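Local coordinates for protein IscA (Thermosynechococcus elongatus, PDB 1X0G) that binds a [2Fe-2S] cluster through conserved cysteines and acts as a scaffold in iron-sulfur cluster biosynthesis, at the sodium ion site and the interface of chains B and C. Coordinates in Å, arbitrary orientation; residue numbers count along the deposited sequence, not the author numbering. Chains: chain A/B/C, IscA.

Contact 1: the sodium ion site. Residues chain A 35-39, 108; chain B 39, 41-42; chain C 35-37. With NA (sodium ion), chain D.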
ATOM      1  N   SER A  35      -1.942   2.667   8.425  1.00 59.96           N
ATOM      2  CA  SER A  35      -2.958   3.520   8.923  1.00 60.46           C
ATOM      3  C   SER A  35      -3.094   4.766   8.112  1.00 60.84           C
ATOM      4  O   SER A  35      -2.186   5.068   7.395  1.00 61.59           O
ATOM      5  CB  SER A  35      -2.673   3.802  10.380  1.00 60.28           C
ATOM      6  OG  SER A  35      -1.677   4.704  10.476  1.00 63.59           O
ATOM      7  N   GLU A  36      -4.259   5.418   8.150  1.00 60.50           N
ATOM      8  CA  GLU A  36      -4.492   6.680   7.473  1.00 60.47           C
ATOM      9  C   GLU A  36      -3.657   7.832   8.012  1.00 60.60           C
ATOM     10  O   GLU A  36      -2.844   8.437   7.287  1.00 61.26           O
ATOM     11  CB  GLU A  36      -5.938   7.014   7.499  1.00 58.98           C
ATOM     12  CG  GLU A  36      -6.627   5.895   6.955  1.00 64.41           C
ATOM     13  CD  GLU A  36      -6.825   6.014   5.407  1.00 74.07           C
ATOM     14  OE1 GLU A  36      -7.462   7.011   4.962  1.00 80.29           O
ATOM     15  OE2 GLU A  36      -6.391   5.105   4.643  1.00 75.18           O
ATOM     16  N   CYS A  37      -3.819   8.169   9.276  1.00 61.71           N
ATOM     17  CA  CYS A  37      -2.857   9.097   9.911  1.00 61.09           C
ATOM     18  C   CYS A  37      -1.492   8.407   9.817  1.00 59.57           C
ATOM     19  O   CYS A  37      -1.421   7.203  10.049  1.00 60.50           O
ATOM     20  CB  CYS A  37      -3.265   9.415  11.377  1.00 60.43           C
ATOM     21  SG  CYS A  37      -4.851  10.173  11.360  1.00 63.15           S
ATOM     22  N   GLY A  38      -0.462   9.098   9.362  1.00 57.36           N
ATOM     23  CA  GLY A  38       0.872   8.496   9.445  1.00 58.12           C
ATOM     24  C   GLY A  38       1.014   7.274   8.570  1.00 59.54           C
ATOM     25  O   GLY A  38       0.307   7.142   7.539  1.00 59.06           O
ATOM     26  N   ASP A  39       1.923   6.381   8.973  1.00 59.15           N
ATOM     27  CA  ASP A  39       2.093   5.182   8.249  1.00 59.69           C
ATOM     28  C   ASP A  39       1.594   3.975   8.999  1.00 61.63           C
ATOM     29  O   ASP A  39       1.000   3.116   8.390  1.00 63.29           O
ATOM     30  CB  ASP A  39       3.550   4.965   8.010  1.00 60.83           C
ATOM     31  CG  ASP A  39       4.087   5.757   6.827  1.00 62.79           C
ATOM     32  OD1 ASP A  39       3.381   6.506   6.183  1.00 63.24           O
ATOM     33  OD2 ASP A  39       5.284   5.676   6.586  1.00 67.89           O
ATOM     34  N   ARG A 108       5.383   7.295  11.614  1.00 65.04           N
ATOM     35  CA  ARG A 108       6.167   6.945  10.423  1.00 65.63           C
ATOM     36  C   ARG A 108       7.563   6.980  10.842  1.00 64.88           C
ATOM     37  O   ARG A 108       7.842   7.603  11.784  1.00 65.85           O
ATOM     38  CB  ARG A 108       5.914   7.843   9.216  1.00 64.51           C
ATOM     39  CG  ARG A 108       6.041   9.279   9.474  1.00 68.02           C
ATOM     40  CD  ARG A 108       5.351  10.134   8.376  1.00 76.43           C
ATOM     41  NE  ARG A 108       4.190   9.499   7.722  1.00 83.54           N
ATOM     42  CZ  ARG A 108       3.198  10.127   7.034  1.00 87.77           C
ATOM     43  NH1 ARG A 108       3.177  11.482   6.932  1.00 83.44           N
ATOM     44  NH2 ARG A 108       2.199   9.378   6.450  1.00 85.23           N
TER
ATOM     45  N   ASP B  39      -0.844   5.398  -1.372  1.00 58.96           N
ATOM     46  CA  ASP B  39      -2.023   4.838  -0.793  1.00 61.93           C
ATOM     47  C   ASP B  39      -3.078   5.834  -1.143  1.00 62.51           C
ATOM     48  O   ASP B  39      -2.778   6.998  -1.298  1.00 63.65           O
ATOM     49  CB  ASP B  39      -1.860   4.919   0.712  1.00 64.21           C
ATOM     50  CG  ASP B  39      -2.999   4.274   1.458  1.00 69.65           C
ATOM     51  OD1 ASP B  39      -3.318   4.624   2.616  1.00 77.85           O
ATOM     52  OD2 ASP B  39      -3.598   3.357   0.904  1.00 82.60           O
ATOM     53  N   ARG B  41      -6.232   7.845   0.348  1.00 64.99           N
ATOM     54  CA  ARG B  41      -6.889   8.062   1.619  1.00 65.30           C
ATOM     55  C   ARG B  41      -8.375   8.266   1.255  1.00 65.32           C
ATOM     56  O   ARG B  41      -8.677   8.820   0.185  1.00 66.25           O
ATOM     57  CB  ARG B  41      -6.203   9.254   2.221  1.00 65.01           C
ATOM     58  CG  ARG B  41      -6.771   9.891   3.400  1.00 71.65           C
ATOM     59  CD  ARG B  41      -6.065  11.218   3.737  1.00 78.51           C
ATOM     60  NE  ARG B  41      -6.074  11.309   5.202  1.00 90.83           N
ATOM     61  CZ  ARG B  41      -5.069  10.951   6.037  1.00 97.37           C
ATOM     62  NH1 ARG B  41      -3.914  10.480   5.539  1.00 95.97           N
ATOM     63  NH2 ARG B  41      -5.207  11.101   7.393  1.00100.62           N
ATOM     64  N   TYR B  42      -9.303   7.780   2.088  1.00 65.11           N
ATOM     65  CA  TYR B  42     -10.755   7.902   1.819  1.00 64.81           C
ATOM     66  C   TYR B  42     -11.309   9.083   2.540  1.00 65.84           C
ATOM     67  O   TYR B  42     -11.105   9.215   3.778  1.00 65.94           O
ATOM     68  CB  TYR B  42     -11.462   6.668   2.282  1.00 64.03           C
ATOM     69  CG  TYR B  42     -10.768   5.420   1.721  1.00 63.93           C
ATOM     70  CD1 TYR B  42      -9.926   4.658   2.500  1.00 63.79           C
ATOM     71  CD2 TYR B  42     -10.901   5.071   0.384  1.00 57.95           C
ATOM     72  CE1 TYR B  42      -9.272   3.562   1.965  1.00 62.47           C
ATOM     73  CE2 TYR B  42     -10.271   4.004  -0.145  1.00 61.60           C
ATOM     74  CZ  TYR B  42      -9.456   3.224   0.645  1.00 65.12           C
ATOM     75  OH  TYR B  42      -8.778   2.099   0.076  1.00 68.36           O
TER
ATOM     76  N   SER C  35      -2.139   9.551  -0.877  1.00 58.98           N
ATOM     77  CA  SER C  35      -1.640   9.568   0.510  1.00 58.17           C
ATOM     78  C   SER C  35      -0.502   8.533   0.621  1.00 58.47           C
ATOM     79  O   SER C  35      -0.027   8.067  -0.377  1.00 58.89           O
ATOM     80  CB  SER C  35      -2.763   9.207   1.459  1.00 58.04           C
ATOM     81  OG  SER C  35      -2.218   9.085   2.750  1.00 58.31           O
ATOM     82  N   GLU C  36      -0.081   8.185   1.815  1.00 59.28           N
ATOM     83  CA  GLU C  36       0.938   7.193   2.032  1.00 61.86           C
ATOM     84  C   GLU C  36       0.474   6.385   3.174  1.00 61.78           C
ATOM     85  O   GLU C  36      -0.099   6.917   4.108  1.00 62.05           O
ATOM     86  CB  GLU C  36       2.216   7.836   2.527  1.00 60.72           C
ATOM     87  CG  GLU C  36       2.943   8.571   1.425  1.00 74.02           C
ATOM     88  CD  GLU C  36       2.605  10.119   1.150  1.00 86.42           C
ATOM     89  OE1 GLU C  36       3.301  10.680   0.246  1.00 92.80           O
ATOM     90  OE2 GLU C  36       1.720  10.796   1.772  1.00 89.73           O
ATOM     91  N   CYS C  37       0.847   5.118   3.205  1.00 60.94           N
ATOM     92  CA  CYS C  37       0.789   4.419   4.467  1.00 57.69           C
ATOM     93  C   CYS C  37       1.878   3.434   4.526  1.00 55.63           C
ATOM     94  O   CYS C  37       2.608   3.289   3.582  1.00 56.43           O
ATOM     95  CB  CYS C  37      -0.528   3.713   4.533  1.00 57.83           C
ATOM     96  SG  CYS C  37      -0.577   2.395   3.405  1.00 63.86           S
TER
HETATM   97 NA    NA D1002      -1.551   7.209   5.842  1.00 54.71          NA
HETATM   98  O   HOH W   1      -0.701   9.628   5.344  1.00 54.72           O

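Contact 2: the interface of chains B and C. Residues chain B 59-60, 64, 77-81, 90; chain C 2-5, 7-8.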
ATOM      1  N   SER B  59     -26.010   0.108   0.549  1.00 63.52           N
ATOM      2  CA  SER B  59     -25.532  -0.815   1.553  1.00 63.33           C
ATOM      3  C   SER B  59     -26.202  -0.394   2.839  1.00 62.55           C
ATOM      4  O   SER B  59     -26.269   0.781   3.170  1.00 61.93           O
ATOM      5  CB  SER B  59     -23.995  -0.725   1.696  1.00 64.21           C
ATOM      6  OG  SER B  59     -23.427  -1.770   2.495  1.00 65.53           O
ATOM      7  N   GLN B  60     -26.694  -1.388   3.543  1.00 62.24           N
ATOM      8  CA  GLN B  60     -27.397  -1.221   4.790  1.00 63.05           C
ATOM      9  C   GLN B  60     -28.505  -0.169   4.712  1.00 63.17           C
ATOM     10  O   GLN B  60     -28.834   0.490   5.704  1.00 62.04           O
ATOM     11  CB  GLN B  60     -26.407  -1.003   5.929  1.00 63.57           C
ATOM     12  CG  GLN B  60     -25.390  -2.131   6.124  1.00 65.61           C
ATOM     13  CD  GLN B  60     -25.983  -3.548   5.912  1.00 70.55           C
ATOM     14  OE1 GLN B  60     -26.391  -4.223   6.866  1.00 71.58           O
ATOM     15  NE2 GLN B  60     -26.012  -4.005   4.652  1.00 73.28           N
ATOM     16  N   ILE B  64     -24.745   5.191  -0.947  1.00 61.39           N
ATOM     17  CA  ILE B  64     -23.317   5.556  -0.972  1.00 60.04           C
ATOM     18  C   ILE B  64     -23.000   6.109  -2.339  1.00 59.98           C
ATOM     19  O   ILE B  64     -23.312   5.489  -3.362  1.00 59.24           O
ATOM     20  CB  ILE B  64     -22.442   4.372  -0.677  1.00 60.10           C
ATOM     21  CG1 ILE B  64     -22.769   3.827   0.708  1.00 61.64           C
ATOM     22  CG2 ILE B  64     -20.974   4.747  -0.731  1.00 59.69           C
ATOM     23  CD1 ILE B  64     -22.053   2.499   0.994  1.00 65.84           C
ATOM     24  N   LEU B  77     -13.889  -1.599  -1.913  1.00 63.71           N
ATOM     25  CA  LEU B  77     -13.846  -1.062  -0.533  1.00 61.07           C
ATOM     26  C   LEU B  77     -14.952  -1.603   0.379  1.00 60.46           C
ATOM     27  O   LEU B  77     -16.132  -1.624   0.016  1.00 60.97           O
ATOM     28  CB  LEU B  77     -13.865   0.454  -0.556  1.00 59.54           C
ATOM     29  CG  LEU B  77     -13.962   1.161   0.772  1.00 57.74           C
ATOM     30  CD1 LEU B  77     -12.625   0.963   1.428  1.00 54.83           C
ATOM     31  CD2 LEU B  77     -14.306   2.627   0.619  1.00 47.94           C
ATOM     32  N   ARG B  78     -14.509  -2.126   1.507  1.00 59.57           N
ATOM     33  CA  ARG B  78     -15.314  -2.501   2.593  1.00 61.15           C
ATOM     34  C   ARG B  78     -14.878  -1.644   3.849  1.00 61.78           C
ATOM     35  O   ARG B  78     -13.680  -1.599   4.254  1.00 62.37           O
ATOM     36  CB  ARG B  78     -15.185  -3.988   2.877  1.00 61.31           C
ATOM     37  CG  ARG B  78     -15.888  -4.336   4.226  1.00 69.11           C
ATOM     38  CD  ARG B  78     -15.232  -5.429   5.109  1.00 75.01           C
ATOM     39  NE  ARG B  78     -15.612  -6.700   4.525  1.00 78.28           N
ATOM     40  CZ  ARG B  78     -14.804  -7.486   3.797  1.00 82.91           C
ATOM     41  NH1 ARG B  78     -13.513  -7.141   3.628  1.00 80.60           N
ATOM     42  NH2 ARG B  78     -15.286  -8.648   3.251  1.00 81.55           N
ATOM     43  N   VAL B  79     -15.846  -0.927   4.420  1.00 60.73           N
ATOM     44  CA  VAL B  79     -15.611  -0.058   5.557  1.00 60.33           C
ATOM     45  C   VAL B  79     -16.154  -0.767   6.830  1.00 60.51           C
ATOM     46  O   VAL B  79     -17.309  -1.224   6.882  1.00 60.81           O
ATOM     47  CB  VAL B  79     -16.346   1.260   5.388  1.00 59.48           C
ATOM     48  CG1 VAL B  79     -16.004   2.164   6.546  1.00 62.05           C
ATOM     49  CG2 VAL B  79     -15.958   1.954   4.133  1.00 59.26           C
ATOM     50  N   ASP B  80     -15.315  -0.928   7.828  1.00 59.97           N
ATOM     51  CA  ASP B  80     -15.739  -1.656   8.982  1.00 60.55           C
ATOM     52  C   ASP B  80     -15.436  -0.674  10.093  1.00 61.89           C
ATOM     53  O   ASP B  80     -15.017   0.465   9.815  1.00 63.34           O
ATOM     54  CB  ASP B  80     -14.901  -2.898   9.138  1.00 59.85           C
ATOM     55  CG  ASP B  80     -15.481  -3.850  10.115  1.00 61.66           C
ATOM     56  OD1 ASP B  80     -16.612  -3.571  10.604  1.00 65.44           O
ATOM     57  OD2 ASP B  80     -14.825  -4.891  10.391  1.00 63.15           O
ATOM     58  N   TYR B  81     -15.643  -1.076  11.348  1.00 62.28           N
ATOM     59  CA  TYR B  81     -15.351  -0.217  12.488  1.00 61.21           C
ATOM     60  C   TYR B  81     -15.183  -1.134  13.655  1.00 60.59           C
ATOM     61  O   TYR B  81     -16.023  -1.954  13.906  1.00 63.57           O
ATOM     62  CB  TYR B  81     -16.515   0.714  12.697  1.00 61.26           C
ATOM     63  CG  TYR B  81     -16.383   1.450  13.960  1.00 64.95           C
ATOM     64  CD1 TYR B  81     -15.628   2.663  14.014  1.00 67.47           C
ATOM     65  CD2 TYR B  81     -16.952   0.953  15.147  1.00 64.03           C
ATOM     66  CE1 TYR B  81     -15.455   3.335  15.210  1.00 65.61           C
ATOM     67  CE2 TYR B  81     -16.792   1.639  16.327  1.00 63.70           C
ATOM     68  CZ  TYR B  81     -16.039   2.818  16.339  1.00 63.05           C
ATOM     69  OH  TYR B  81     -15.849   3.486  17.480  1.00 64.85           O
ATOM     70  N   PHE B  90     -12.532   3.415  12.316  1.00 60.07           N
ATOM     71  CA  PHE B  90     -12.907   2.839  11.046  1.00 60.48           C
ATOM     72  C   PHE B  90     -11.771   1.978  10.468  1.00 61.11           C
ATOM     73  O   PHE B  90     -10.635   2.206  10.776  1.00 62.49           O
ATOM     74  CB  PHE B  90     -13.470   3.900  10.111  1.00 58.97           C
ATOM     75  CG  PHE B  90     -14.897   4.217  10.419  1.00 58.89           C
ATOM     76  CD1 PHE B  90     -15.249   5.371  11.082  1.00 57.84           C
ATOM     77  CD2 PHE B  90     -15.913   3.300  10.102  1.00 61.23           C
ATOM     78  CE1 PHE B  90     -16.561   5.647  11.380  1.00 56.59           C
ATOM     79  CE2 PHE B  90     -17.258   3.582  10.402  1.00 57.28           C
ATOM     80  CZ  PHE B  90     -17.561   4.768  11.048  1.00 57.79           C
TER
ATOM     81  N   VAL C   2     -19.180  -0.505  -2.744  1.00 65.46           N
ATOM     82  CA  VAL C   2     -18.682  -0.129  -1.472  1.00 64.06           C
ATOM     83  C   VAL C   2     -19.503  -0.899  -0.459  1.00 64.80           C
ATOM     84  O   VAL C   2     -20.707  -1.065  -0.585  1.00 64.70           O
ATOM     85  CB  VAL C   2     -18.836   1.326  -1.258  1.00 64.33           C
ATOM     86  CG1 VAL C   2     -18.116   1.742   0.029  1.00 63.62           C
ATOM     87  CG2 VAL C   2     -18.235   2.072  -2.389  1.00 64.27           C
ATOM     88  N   GLU C   3     -18.868  -1.422   0.555  1.00 64.66           N
ATOM     89  CA  GLU C   3     -19.667  -2.194   1.452  1.00 64.67           C
ATOM     90  C   GLU C   3     -19.368  -1.677   2.838  1.00 63.67           C
ATOM     91  O   GLU C   3     -18.228  -1.407   3.142  1.00 62.78           O
ATOM     92  CB  GLU C   3     -19.286  -3.633   1.267  1.00 64.88           C
ATOM     93  CG  GLU C   3     -19.944  -4.635   2.142  1.00 67.42           C
ATOM     94  CD  GLU C   3     -19.697  -6.026   1.532  1.00 74.50           C
ATOM     95  OE1 GLU C   3     -20.699  -6.782   1.199  1.00 72.93           O
ATOM     96  OE2 GLU C   3     -18.474  -6.307   1.327  1.00 74.21           O
ATOM     97  N   LEU C   4     -20.406  -1.514   3.652  1.00 63.19           N
ATOM     98  CA  LEU C   4     -20.253  -1.036   5.023  1.00 63.05           C
ATOM     99  C   LEU C   4     -20.796  -2.069   5.941  1.00 61.94           C
ATOM    100  O   LEU C   4     -21.974  -2.322   5.879  1.00 61.37           O
ATOM    101  CB  LEU C   4     -21.127   0.166   5.221  1.00 63.06           C
ATOM    102  CG  LEU C   4     -20.983   1.277   4.186  1.00 65.82           C
ATOM    103  CD1 LEU C   4     -21.844   2.429   4.680  1.00 70.46           C
ATOM    104  CD2 LEU C   4     -19.596   1.808   4.053  1.00 67.30           C
ATOM    105  N   THR C   5     -19.956  -2.664   6.783  1.00 61.58           N
ATOM    106  CA  THR C   5     -20.423  -3.643   7.789  1.00 61.30           C
ATOM    107  C   THR C   5     -21.501  -3.067   8.733  1.00 62.40           C
ATOM    108  O   THR C   5     -21.613  -1.837   8.870  1.00 62.60           O
ATOM    109  CB  THR C   5     -19.279  -4.130   8.701  1.00 61.32           C
ATOM    110  OG1 THR C   5     -18.780  -3.012   9.476  1.00 58.93           O
ATOM    111  CG2 THR C   5     -18.183  -4.828   7.898  1.00 55.86           C
ATOM    112  N   ALA C   7     -21.402  -3.053  11.978  1.00 63.90           N
ATOM    113  CA  ALA C   7     -20.713  -2.326  13.023  1.00 62.47           C
ATOM    114  C   ALA C   7     -20.489  -0.887  12.592  1.00 63.00           C
ATOM    115  O   ALA C   7     -20.517   0.007  13.408  1.00 64.44           O
ATOM    116  CB  ALA C   7     -19.440  -3.007  13.384  1.00 61.36           C
ATOM    117  N   ALA C   8     -20.290  -0.658  11.301  1.00 63.49           N
ATOM    118  CA  ALA C   8     -19.935   0.663  10.772  1.00 63.27           C
ATOM    119  C   ALA C   8     -21.169   1.492  10.503  1.00 64.21           C
ATOM    120  O   ALA C   8     -21.152   2.705  10.497  1.00 64.53           O
ATOM    121  CB  ALA C   8     -19.109   0.538   9.496  1.00 61.78           C
TER

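Contact 3: the interface of chains B and C. Residues chain B 42-43, 70, 73-74, 77; chain C 30-32.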
ATOM      1  N   TYR B  42      -9.303   7.780   2.088  1.00 65.11           N
ATOM      2  CA  TYR B  42     -10.755   7.902   1.819  1.00 64.81           C
ATOM      3  C   TYR B  42     -11.309   9.083   2.540  1.00 65.84           C
ATOM      4  O   TYR B  42     -11.105   9.215   3.778  1.00 65.94           O
ATOM      5  CB  TYR B  42     -11.462   6.668   2.282  1.00 64.03           C
ATOM      6  CG  TYR B  42     -10.768   5.420   1.721  1.00 63.93           C
ATOM      7  CD1 TYR B  42      -9.926   4.658   2.500  1.00 63.79           C
ATOM      8  CD2 TYR B  42     -10.901   5.071   0.384  1.00 57.95           C
ATOM      9  CE1 TYR B  42      -9.272   3.562   1.965  1.00 62.47           C
ATOM     10  CE2 TYR B  42     -10.271   4.004  -0.145  1.00 61.60           C
ATOM     11  CZ  TYR B  42      -9.456   3.224   0.645  1.00 65.12           C
ATOM     12  OH  TYR B  42      -8.778   2.099   0.076  1.00 68.36           O
ATOM     13  N   ASP B  43     -11.973   9.964   1.784  1.00 65.41           N
ATOM     14  CA  ASP B  43     -12.771  11.023   2.392  1.00 65.47           C
ATOM     15  C   ASP B  43     -14.273  10.677   2.490  1.00 64.68           C
ATOM     16  O   ASP B  43     -15.064  10.898   1.559  1.00 63.88           O
ATOM     17  CB  ASP B  43     -12.664  12.294   1.579  1.00 66.91           C
ATOM     18  CG  ASP B  43     -11.315  12.947   1.652  1.00 70.53           C
ATOM     19  OD1 ASP B  43     -11.314  14.161   1.824  1.00 78.91           O
ATOM     20  OD2 ASP B  43     -10.261  12.321   1.481  1.00 72.27           O
ATOM     21  N   ALA B  70     -13.130   8.210  -8.926  1.00 72.16           N
ATOM     22  CA  ALA B  70     -12.529   7.232  -8.020  1.00 71.16           C
ATOM     23  C   ALA B  70     -13.195   5.853  -8.164  1.00 71.22           C
ATOM     24  O   ALA B  70     -12.924   4.931  -7.393  1.00 71.73           O
ATOM     25  CB  ALA B  70     -12.582   7.729  -6.623  1.00 71.47           C
ATOM     26  N   LEU B  73     -10.974   2.795  -7.983  1.00 66.34           N
ATOM     27  CA  LEU B  73     -10.269   2.546  -6.749  1.00 67.50           C
ATOM     28  C   LEU B  73     -11.218   2.083  -5.686  1.00 67.38           C
ATOM     29  O   LEU B  73     -10.787   1.526  -4.669  1.00 66.37           O
ATOM     30  CB  LEU B  73      -9.521   3.792  -6.226  1.00 66.90           C
ATOM     31  CG  LEU B  73      -8.490   4.329  -7.245  1.00 66.94           C
ATOM     32  CD1 LEU B  73      -8.261   5.851  -7.101  1.00 65.14           C
ATOM     33  CD2 LEU B  73      -7.151   3.514  -7.309  1.00 62.50           C
ATOM     34  N   LEU B  74     -12.511   2.337  -5.910  1.00 66.97           N
ATOM     35  CA  LEU B  74     -13.417   2.291  -4.778  1.00 65.51           C
ATOM     36  C   LEU B  74     -14.320   1.079  -4.713  1.00 65.99           C
ATOM     37  O   LEU B  74     -14.594   0.618  -3.605  1.00 66.32           O
ATOM     38  CB  LEU B  74     -14.183   3.573  -4.622  1.00 63.71           C
ATOM     39  CG  LEU B  74     -13.365   4.732  -4.024  1.00 61.18           C
ATOM     40  CD1 LEU B  74     -14.211   5.990  -4.026  1.00 54.96           C
ATOM     41  CD2 LEU B  74     -12.782   4.586  -2.584  1.00 56.18           C
ATOM     42  N   LEU B  77     -13.889  -1.599  -1.913  1.00 63.71           N
ATOM     43  CA  LEU B  77     -13.846  -1.062  -0.533  1.00 61.07           C
ATOM     44  C   LEU B  77     -14.952  -1.603   0.379  1.00 60.46           C
ATOM     45  O   LEU B  77     -16.132  -1.624   0.016  1.00 60.97           O
ATOM     46  CB  LEU B  77     -13.865   0.454  -0.556  1.00 59.54           C
ATOM     47  CG  LEU B  77     -13.962   1.161   0.772  1.00 57.74           C
ATOM     48  CD1 LEU B  77     -12.625   0.963   1.428  1.00 54.83           C
ATOM     49  CD2 LEU B  77     -14.306   2.627   0.619  1.00 47.94           C
TER
ATOM     50  N   ILE C  30     -17.976   9.375  -0.906  1.00 54.39           N
ATOM     51  CA  ILE C  30     -16.581   9.004  -0.716  1.00 56.50           C
ATOM     52  C   ILE C  30     -15.740   9.556  -1.851  1.00 58.48           C
ATOM     53  O   ILE C  30     -16.208   9.589  -2.991  1.00 60.29           O
ATOM     54  CB  ILE C  30     -16.358   7.518  -0.640  1.00 55.88           C
ATOM     55  CG1 ILE C  30     -17.485   6.862   0.162  1.00 56.75           C
ATOM     56  CG2 ILE C  30     -15.024   7.231  -0.047  1.00 51.63           C
ATOM     57  CD1 ILE C  30     -17.212   5.457   0.638  1.00 54.35           C
ATOM     58  N   GLN C  31     -14.558  10.066  -1.534  1.00 58.65           N
ATOM     59  CA  GLN C  31     -13.658  10.471  -2.557  1.00 60.13           C
ATOM     60  C   GLN C  31     -12.311  10.041  -2.082  1.00 60.18           C
ATOM     61  O   GLN C  31     -12.175   9.681  -0.913  1.00 60.75           O
ATOM     62  CB  GLN C  31     -13.739  11.959  -2.895  1.00 59.95           C
ATOM     63  CG  GLN C  31     -14.271  12.825  -1.826  1.00 65.23           C
ATOM     64  CD  GLN C  31     -14.346  14.299  -2.226  1.00 67.95           C
ATOM     65  OE1 GLN C  31     -15.359  14.947  -2.035  1.00 69.66           O
ATOM     66  NE2 GLN C  31     -13.246  14.839  -2.753  1.00 71.36           N
ATOM     67  N   VAL C  32     -11.326  10.013  -2.976  1.00 60.47           N
ATOM     68  CA  VAL C  32      -9.962   9.674  -2.512  1.00 61.74           C
ATOM     69  C   VAL C  32      -9.010  10.846  -2.710  1.00 61.80           C
ATOM     70  O   VAL C  32      -9.219  11.689  -3.596  1.00 62.17           O
ATOM     71  CB  VAL C  32      -9.365   8.460  -3.312  1.00 61.69           C
ATOM     72  CG1 VAL C  32     -10.104   7.225  -2.995  1.00 61.62           C
ATOM     73  CG2 VAL C  32      -9.479   8.719  -4.814  1.00 63.11           C
TER
HETATM   74  O   HOH W   2     -16.551  13.176   0.278  1.00 73.36           O

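Contact 1: the sodium ion site
Main-chain carbonyls from two copies of IscA supply the protein ligands of this sodium ion, which may derive from the crystallisation or purification medium. In chain A they lie in the loop 35-39 between strands 28-34 and 40-46, around the cluster cysteine A:Cys37; in chain C the same stretch is part of the long strand 28-47. Carbonyl O of A:Glu36 and of C:Glu36 each stand 2.3 Å from NA, and O of A:Gly38 follows at 2.5 Å. O of A:Ser35 lies 2.7 Å from NA and a water 2.6 Å, and the shell is near square pyramidal, though further waters may be unseen.

A second shell drawn from all three chains surrounds these ligands. From chain B comes B:Arg41, which, with CG anti to the backbone N (chi1 169°) and a bend at chi3, brings NH1 to 2.9 Å from A:Glu36 O, lying well above that carbonyl plane, so this oxygen serves metal and guanidinium together. The ion's water sits at the guanidinium edge of A:Arg108, 3.1 Å from NH2, and also 3.1 Å from the hydroxyl OG of C:Ser35. A:Arg108 NH2 in turn makes a salt bridge to A:Asp39 OD1, met from above the carboxylate plane, which would help to hold the guanidinium in place. Inside the loop, A:Ser35 OG donates to A:Cys37 O nearly along the C=O axis (171°). The site thus joins this chain A loop to the long strands of chains B and C.

Contact 2: the interface of chains B and C
C:Thr5 holds OG1 in the crowded position between its backbone N and carbonyl carbon (chi1 64°), while B:Asp80 has CG anti to the backbone N (chi1 -167°); the two side chains cross obliquely and place the hydroxyl OG1 2.5 Å from carboxylate OD1. The hydroxyl comes from above the carboxylate plane. B:Tyr81 N, 2.8 Å from the same OD1, is a second donor, so OD1 accepts from both, which should restrict the carboxylate's rotation.

Alongside, strand 3-4 of chain C pairs in parallel with strand 78-84 of chain B. C:Glu3 N reaches B:Leu77 O at 2.8 Å, B:Val79 N reaches C:Glu3 O at 2.7 Å, and C:Thr5 N meets B:Val79 O nearly along its C=O axis. On the strand's other edge, C:Leu4 N points at the hydroxyl OG of B:Ser59, 3.2 Å away and almost straight (169° at H).

C:Leu4, with CG anti to the carbonyl carbon, meets B:Ile64 tip to tip, CG to CD1 3.6 Å, and lays CD2 beside B:Val79 CB. Past the strand, methyl CB of C:Ala8 touches B:Phe90 CE2 at 3.7 Å, while B:Tyr81 CD1 covers a face of that ring. The patch fastens the N-terminal segment of one chain to its partner's sheet, consistent with the domain-swapped assembly.

Contact 3: the interface of chains B and C
Carbonyl O of B:Asp43 is held by two partners, the backbone N-H of C:Gln31 and a water. C:Gln31 N donates to it at 3.2 Å from above the carbonyl plane. The water, 3.0 Å from B:Asp43 O, also lies 3.1 Å from the amide OE1 of C:Gln31, whose chain runs extended beyond CG. In return, carbonyl O of C:Gln31 accepts a hydrogen bond from B:Asp43 N at 2.7 Å, shorter, nearly straight (168° at H) and in the carbonyl plane. The methylenes B:Asp43 CB and C:Gln31 CG also touch.

One residue along the pairing, C:Val32 turns its two methyls to different neighbours. CG1, anti to the carbonyl carbon (chi1 -68°), meets CD2 of B:Leu74 tip to tip at 3.8 Å, and the B:Tyr42 side chain runs alongside, pointing the same way. CG2, in the crowded position, faces methyl CB of B:Ala70 at 3.7 Å, with B:Leu73 CD1 crossing obliquely at 3.9 Å. An alanine here would remove both branches and would probably loosen the packing against B:Ala70 and the two leucines. At the far end, C:Ile30 CD1 points tip to tip at B:Leu77 CD2. The patch thus sets strand 28-47 of chain C antiparallel to strand 27-46 of chain B, with the 3-10 helix 68-70 and helix 71-74 of chain B packed against C:Val32.

Contacts 2 and 3 have centres about 12 Å apart and share B:Leu77, whose carbonyl serves the strand pairing of contact 2 while its methyl CD2 reaches contact 3. Contact 1 lies about 13 Å from contact 3, sharing B:Tyr42, and about 19 Å from contact 2. The long strands of chains B and C run through contacts 1 and 3, so the B-C pairing that contact 3 secures also carries groups that meet the chain A loop at the sodium. Contacts 2 and 3 thus hold chains B and C together, as would suit domain swapping, and contact 1 appears to bring in a third chain, in keeping with the tetramer.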